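Long-range contacts in YCAC GENE product (PDB 1YAC), which is an octameric bacterial hydrolase of unknown specificity, homologous to isochorismatase-type enzymes and built as a three-layer alpha-beta-alpha sandwich: residues D45-F50 with A74-A79; A14-D19 with P53-T58. All blocks are in the same frame, centred on the assembly; numbering follows the deposited sequence.

Contact 1 of 2, residues D45-F50 with A74-A79. Unlike the reference sequence in segment 74-79: Ala79 (reference Thr).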
loop_
_atom_site.group_PDB
_atom_site.type_symbol
_atom_site.label_atom_id
_atom_site.label_comp_id
_atom_site.label_asym_id
_atom_site.label_seq_id
_atom_site.Cartn_x
_atom_site.Cartn_y
_atom_site.Cartn_z
ATOM N N ASP A 45 25.213 7.398 -16.240
ATOM C CA ASP A 45 26.485 6.697 -16.070
ATOM C C ASP A 45 26.637 5.543 -17.048
ATOM O O ASP A 45 27.735 5.307 -17.568
ATOM C CB ASP A 45 26.645 6.168 -14.641
ATOM C CG ASP A 45 27.033 7.242 -13.646
ATOM O OD1 ASP A 45 27.109 8.444 -13.999
ATOM O OD2 ASP A 45 27.281 6.868 -12.489
ATOM N N LEU A 46 25.553 4.812 -17.305
ATOM C CA LEU A 46 25.647 3.691 -18.235
ATOM C C LEU A 46 25.806 4.198 -19.665
ATOM O O LEU A 46 26.559 3.614 -20.452
ATOM C CB LEU A 46 24.470 2.711 -18.085
ATOM C CG LEU A 46 23.079 2.988 -18.651
ATOM C CD1 LEU A 46 23.001 2.633 -20.143
ATOM C CD2 LEU A 46 22.058 2.169 -17.870
ATOM N N ALA A 47 25.141 5.301 -19.995
ATOM C CA ALA A 47 25.256 5.873 -21.333
ATOM C C ALA A 47 26.719 6.253 -21.566
ATOM O O ALA A 47 27.292 5.991 -22.633
ATOM C CB ALA A 47 24.373 7.098 -21.466
ATOM N N LYS A 48 27.323 6.854 -20.550
ATOM C CA LYS A 48 28.719 7.251 -20.627
ATOM C C LYS A 48 29.632 6.022 -20.680
ATOM O O LYS A 48 30.527 5.935 -21.537
ATOM C CB LYS A 48 29.081 8.131 -19.425
ATOM C CG LYS A 48 30.541 8.542 -19.379
ATOM C CD LYS A 48 30.745 10.003 -19.725
ATOM C CE LYS A 48 30.250 10.349 -21.106
ATOM N NZ LYS A 48 30.658 11.734 -21.476
ATOM N N TYR A 49 29.381 5.065 -19.790
ATOM C CA TYR A 49 30.181 3.840 -19.728
ATOM C C TYR A 49 30.211 3.073 -21.057
ATOM O O TYR A 49 31.269 2.618 -21.503
ATOM C CB TYR A 49 29.671 2.918 -18.618
ATOM C CG TYR A 49 30.394 1.586 -18.574
ATOM C CD1 TYR A 49 31.747 1.516 -18.246
ATOM C CD2 TYR A 49 29.731 0.404 -18.886
ATOM C CE1 TYR A 49 32.419 0.301 -18.231
ATOM C CE2 TYR A 49 30.394 -0.813 -18.877
ATOM C CZ TYR A 49 31.739 -0.856 -18.544
ATOM O OH TYR A 49 32.396 -2.073 -18.501
ATOM N N PHE A 50 29.035 2.884 -21.652
ATOM C CA PHE A 50 28.925 2.183 -22.916
ATOM C C PHE A 50 29.237 3.080 -24.102
ATOM O O PHE A 50 29.160 2.630 -25.243
ATOM C CB PHE A 50 27.529 1.574 -23.074
ATOM C CG PHE A 50 27.269 0.428 -22.144
ATOM C CD1 PHE A 50 27.953 -0.779 -22.306
ATOM C CD2 PHE A 50 26.398 0.571 -21.065
ATOM C CE1 PHE A 50 27.778 -1.822 -21.408
ATOM C CE2 PHE A 50 26.217 -0.476 -20.154
ATOM C CZ PHE A 50 26.911 -1.673 -20.328
ATOM N N ALA A 74 26.890 18.268 -16.996
ATOM C CA ALA A 74 28.308 18.052 -16.724
ATOM C C ALA A 74 28.839 16.762 -17.346
ATOM O O ALA A 74 29.982 16.707 -17.807
ATOM C CB ALA A 74 28.550 18.038 -15.204
ATOM N N GLN A 75 28.003 15.732 -17.373
ATOM C CA GLN A 75 28.402 14.433 -17.901
ATOM C C GLN A 75 28.477 14.338 -19.421
ATOM O O GLN A 75 29.260 13.554 -19.964
ATOM C CB GLN A 75 27.466 13.351 -17.370
ATOM C CG GLN A 75 27.923 11.935 -17.658
ATOM C CD GLN A 75 27.214 10.933 -16.777
ATOM O OE1 GLN A 75 25.976 11.026 -16.678
ATOM N NE2 GLN A 75 27.894 10.070 -16.169
ATOM N N PHE A 76 27.662 15.122 -20.106
ATOM C CA PHE A 76 27.624 15.104 -21.565
ATOM C C PHE A 76 27.815 16.516 -22.103
ATOM O O PHE A 76 26.933 17.057 -22.778
ATOM C CB PHE A 76 26.278 14.531 -22.023
ATOM C CG PHE A 76 26.022 13.137 -21.520
ATOM C CD1 PHE A 76 26.644 12.041 -22.121
ATOM C CD2 PHE A 76 25.204 12.925 -20.409
ATOM C CE1 PHE A 76 26.463 10.753 -21.622
ATOM C CE2 PHE A 76 25.013 11.637 -19.894
ATOM C CZ PHE A 76 25.644 10.551 -20.501
ATOM N N PRO A 77 28.997 17.114 -21.865
ATOM C CA PRO A 77 29.255 18.476 -22.339
ATOM C C PRO A 77 29.279 18.653 -23.851
ATOM O O PRO A 77 28.968 19.729 -24.342
ATOM C CB PRO A 77 30.605 18.804 -21.702
ATOM C CG PRO A 77 31.277 17.477 -21.643
ATOM C CD PRO A 77 30.178 16.571 -21.173
ATOM N N ASP A 78 29.608 17.598 -24.587
ATOM C CA ASP A 78 29.666 17.689 -26.043
ATOM C C ASP A 78 28.445 17.116 -26.761
ATOM O O ASP A 78 28.370 17.158 -27.989
ATOM C CB ASP A 78 30.930 17.005 -26.573
ATOM C CG ASP A 78 32.208 17.719 -26.158
ATOM O OD1 ASP A 78 32.160 18.929 -25.859
ATOM O OD2 ASP A 78 33.272 17.061 -26.154
ATOM N N ALA A 79 27.482 16.602 -26.006
ATOM C CA ALA A 79 26.294 16.015 -26.607
ATOM C C ALA A 79 25.355 17.074 -27.148
ATOM O O ALA A 79 25.427 18.234 -26.747
ATOM C CB ALA A 79 25.551 15.160 -25.564
#

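Contact 2 of 2, residues A14-D19 with P53-T58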
loop_
_atom_site.group_PDB
_atom_site.type_symbol
_atom_site.label_atom_id
_atom_site.label_comp_id
_atom_site.label_asym_id
_atom_site.label_seq_id
_atom_site.Cartn_x
_atom_site.Cartn_y
_atom_site.Cartn_z
ATOM N N ALA A 14 21.258 4.683 -29.252
ATOM C CA ALA A 14 21.485 6.053 -28.808
ATOM C C ALA A 14 20.577 6.268 -27.592
ATOM O O ALA A 14 19.542 5.599 -27.436
ATOM C CB ALA A 14 21.148 7.054 -29.901
ATOM N N VAL A 15 20.975 7.183 -26.723
ATOM C CA VAL A 15 20.199 7.469 -25.525
ATOM C C VAL A 15 19.597 8.863 -25.619
ATOM O O VAL A 15 20.308 9.815 -25.953
ATOM C CB VAL A 15 21.092 7.369 -24.264
ATOM C CG1 VAL A 15 20.303 7.758 -22.998
ATOM C CG2 VAL A 15 21.629 5.960 -24.125
ATOM N N LEU A 16 18.288 8.975 -25.385
ATOM C CA LEU A 16 17.608 10.274 -25.418
ATOM C C LEU A 16 17.142 10.595 -24.005
ATOM O O LEU A 16 16.325 9.860 -23.441
ATOM C CB LEU A 16 16.380 10.256 -26.346
ATOM C CG LEU A 16 16.437 9.630 -27.746
ATOM C CD1 LEU A 16 15.164 9.982 -28.517
ATOM C CD2 LEU A 16 17.667 10.068 -28.504
ATOM N N LEU A 17 17.682 11.666 -23.427
ATOM C CA LEU A 17 17.317 12.089 -22.075
ATOM C C LEU A 17 16.458 13.338 -22.238
ATOM O O LEU A 17 16.964 14.429 -22.520
ATOM C CB LEU A 17 18.572 12.355 -21.246
ATOM C CG LEU A 17 19.518 11.150 -21.133
ATOM C CD1 LEU A 17 20.708 11.505 -20.240
ATOM C CD2 LEU A 17 18.765 9.939 -20.555
ATOM N N VAL A 18 15.159 13.171 -22.013
ATOM C CA VAL A 18 14.187 14.230 -22.222
ATOM C C VAL A 18 13.592 14.933 -21.001
ATOM O O VAL A 18 12.832 14.341 -20.230
ATOM C CB VAL A 18 13.001 13.684 -23.084
ATOM C CG1 VAL A 18 12.132 14.835 -23.616
ATOM C CG2 VAL A 18 13.521 12.808 -24.237
ATOM N N ASP A 19 13.938 16.209 -20.861
ATOM C CA ASP A 19 13.401 17.078 -19.821
ATOM C C ASP A 19 13.569 16.710 -18.341
ATOM O O ASP A 19 12.653 16.909 -17.537
ATOM C CB ASP A 19 11.924 17.375 -20.114
ATOM C CG ASP A 19 11.691 17.875 -21.533
ATOM O OD1 ASP A 19 12.661 18.221 -22.239
ATOM O OD2 ASP A 19 10.522 17.903 -21.959
ATOM N N PRO A 53 25.954 7.326 -28.147
ATOM C CA PRO A 53 25.667 8.709 -28.550
ATOM C C PRO A 53 24.463 9.125 -27.722
ATOM O O PRO A 53 23.454 8.404 -27.694
ATOM C CB PRO A 53 25.288 8.554 -30.026
ATOM C CG PRO A 53 26.207 7.461 -30.469
ATOM C CD PRO A 53 26.059 6.446 -29.325
ATOM N N THR A 54 24.565 10.265 -27.051
ATOM C CA THR A 54 23.500 10.742 -26.168
ATOM C C THR A 54 22.985 12.121 -26.569
ATOM O O THR A 54 23.754 12.987 -26.995
ATOM C CB THR A 54 24.014 10.748 -24.701
ATOM O OG1 THR A 54 24.402 9.416 -24.343
ATOM C CG2 THR A 54 22.942 11.245 -23.721
ATOM N N ILE A 55 21.672 12.292 -26.482
ATOM C CA ILE A 55 21.011 13.542 -26.830
ATOM C C ILE A 55 20.233 14.095 -25.633
ATOM O O ILE A 55 19.426 13.391 -25.025
ATOM C CB ILE A 55 20.063 13.318 -28.014
ATOM C CG1 ILE A 55 20.890 12.924 -29.242
ATOM C CG2 ILE A 55 19.265 14.575 -28.331
ATOM C CD1 ILE A 55 20.065 12.345 -30.325
ATOM N N LEU A 56 20.537 15.332 -25.265
ATOM C CA LEU A 56 19.869 16.007 -24.157
ATOM C C LEU A 56 18.893 17.033 -24.726
ATOM O O LEU A 56 19.174 17.682 -25.737
ATOM C CB LEU A 56 20.890 16.748 -23.292
ATOM C CG LEU A 56 22.095 15.979 -22.760
ATOM C CD1 LEU A 56 22.999 16.970 -22.032
ATOM C CD2 LEU A 56 21.667 14.844 -21.841
ATOM N N THR A 57 17.734 17.175 -24.093
ATOM C CA THR A 57 16.763 18.156 -24.554
ATOM C C THR A 57 15.967 18.649 -23.361
ATOM O O THR A 57 15.834 17.936 -22.367
ATOM C CB THR A 57 15.835 17.596 -25.677
ATOM O OG1 THR A 57 14.987 18.646 -26.178
ATOM C CG2 THR A 57 14.977 16.439 -25.165
ATOM N N THR A 58 15.526 19.899 -23.422
ATOM C CA THR A 58 14.758 20.496 -22.336
ATOM C C THR A 58 13.595 21.272 -22.914
ATOM O O THR A 58 13.603 21.657 -24.087
ATOM C CB THR A 58 15.608 21.455 -21.489
ATOM O OG1 THR A 58 16.080 22.519 -22.322
ATOM C CG2 THR A 58 16.796 20.726 -20.853
#

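Contact 1 of 2, residues D45-F50 with A74-A79
Lys48 and Gln75 mark the nearest approach of the two backbones, 7.7 Å from Lys48 CA to Gln75 CA, where the end of helix 33-49 meets the end of helix 70-75. From there Phe76 leaves helical geometry and starts a type I turn that runs to Ala79. The side chains of Lys48 and Gln75 run antiparallel alongside each other. The lysine chain is bent at chi2 (107°) and again at chi3, and its NZ donates a 2.7 Å hydrogen bond to Gln75 O, almost in line with the carbonyl. Because this oxygen sits at the C-terminal end of a helix, the helix dipole would probably strengthen its pull on the ammonium group. The glutamine, extended beyond CG, hands NE2 to Asp45 OD1 at 2.8 Å. The acceptor lies close to the amide plane, yet the carboxylate is turned 80° against that plane and is met on its anti side. On the side nearer the sheet, Phe76 CZ touches Ala47 CB at 3.8 Å, and Gln75 CG rests on one face of the ring, toward the rim. Asp45 OD2 has a second partner in His190 of helix 180-190. Leu46 packs on helix 165-173, while Phe76 packs on Leu56 of strand 54-59, so the contact joins two helix ends lying over the central sheet.

Contact 2 of 2, residues A14-D19 with P53-T58
Leu16 and Ile55 run alongside each other in the same direction, with Leu16 CD2 3.8 Å from Ile55 CD1. One residue on, Leu17 and Leu56 do the same on the other face of the sheet, where Leu17 CD1 meets Leu56 CD2 at 3.8 Å. They belong to the two parallel strands of a beta-alpha-beta unit, strand 13-18, helix 33-49, strand 54-59. These strands are neighbours inside the parallel sheet of the alpha-beta-alpha sandwich, with strand 81-84 beyond 54-59 and strand 107-112 beyond 13-18, and their axes diverge by 13°. The Leu16 and Ile55 face is packed by Val100 of helix 94-102; the opposite face, with Val15 and Leu17, is covered by helix 33-49. Between the faces runs a regular parallel ladder, in which Leu17 N bonds to Ile55 O at 2.9 Å. The hydrogen bond from Thr57 N to Leu17 O is longer, 3.3 Å, and less straight, 146° at the hydrogen. Thr57 places CG2 between its own backbone N and carbonyl carbon, which sets this methyl against Val18 CG1 at 3.6 Å. Its OG1 turns instead to Ile82 O and Arg84 NH1, bringing in the next strand. Asp19, just past the strand, closes the ladder with its N 3.0 Å from Thr57 O, the donor tilted 34° from the carbonyl plane. The side chain of Asp19 forms a salt bridge through OD1 with Arg84, and an alanine here would probably leave the guanidinium without that charged mate at the C-terminal ends of the two strands. The positive charge of Arg84 is also likely to ease a close approach of oxygens: Asp19 OD1 lies 3.2 Å from Thr57 O, two acceptors with no hydrogen bond between them.

How the contacts relate
Starting from the N terminus, the chain lays down strand 13-18, climbs through helix 33-49 and returns as strand 54-59, and contact 2 closes that excursion by pairing the two strands. It then runs on to helix 70-75 and the turn after it, where contact 1 closes a second loop back to the end of helix 33-49. The segments alternate along the chain, so the two loops cross rather than nest. They meet chiefly at Thr54: Ala47 CB and Phe76 CE1 each come within 3.7 Å of Thr54 OG1, which itself bonds to Leu52 O. Contact 2 joins neighbouring strands of the sheet; contact 1 ties the C-terminal end of helix 33-49 to that of helix 70-75.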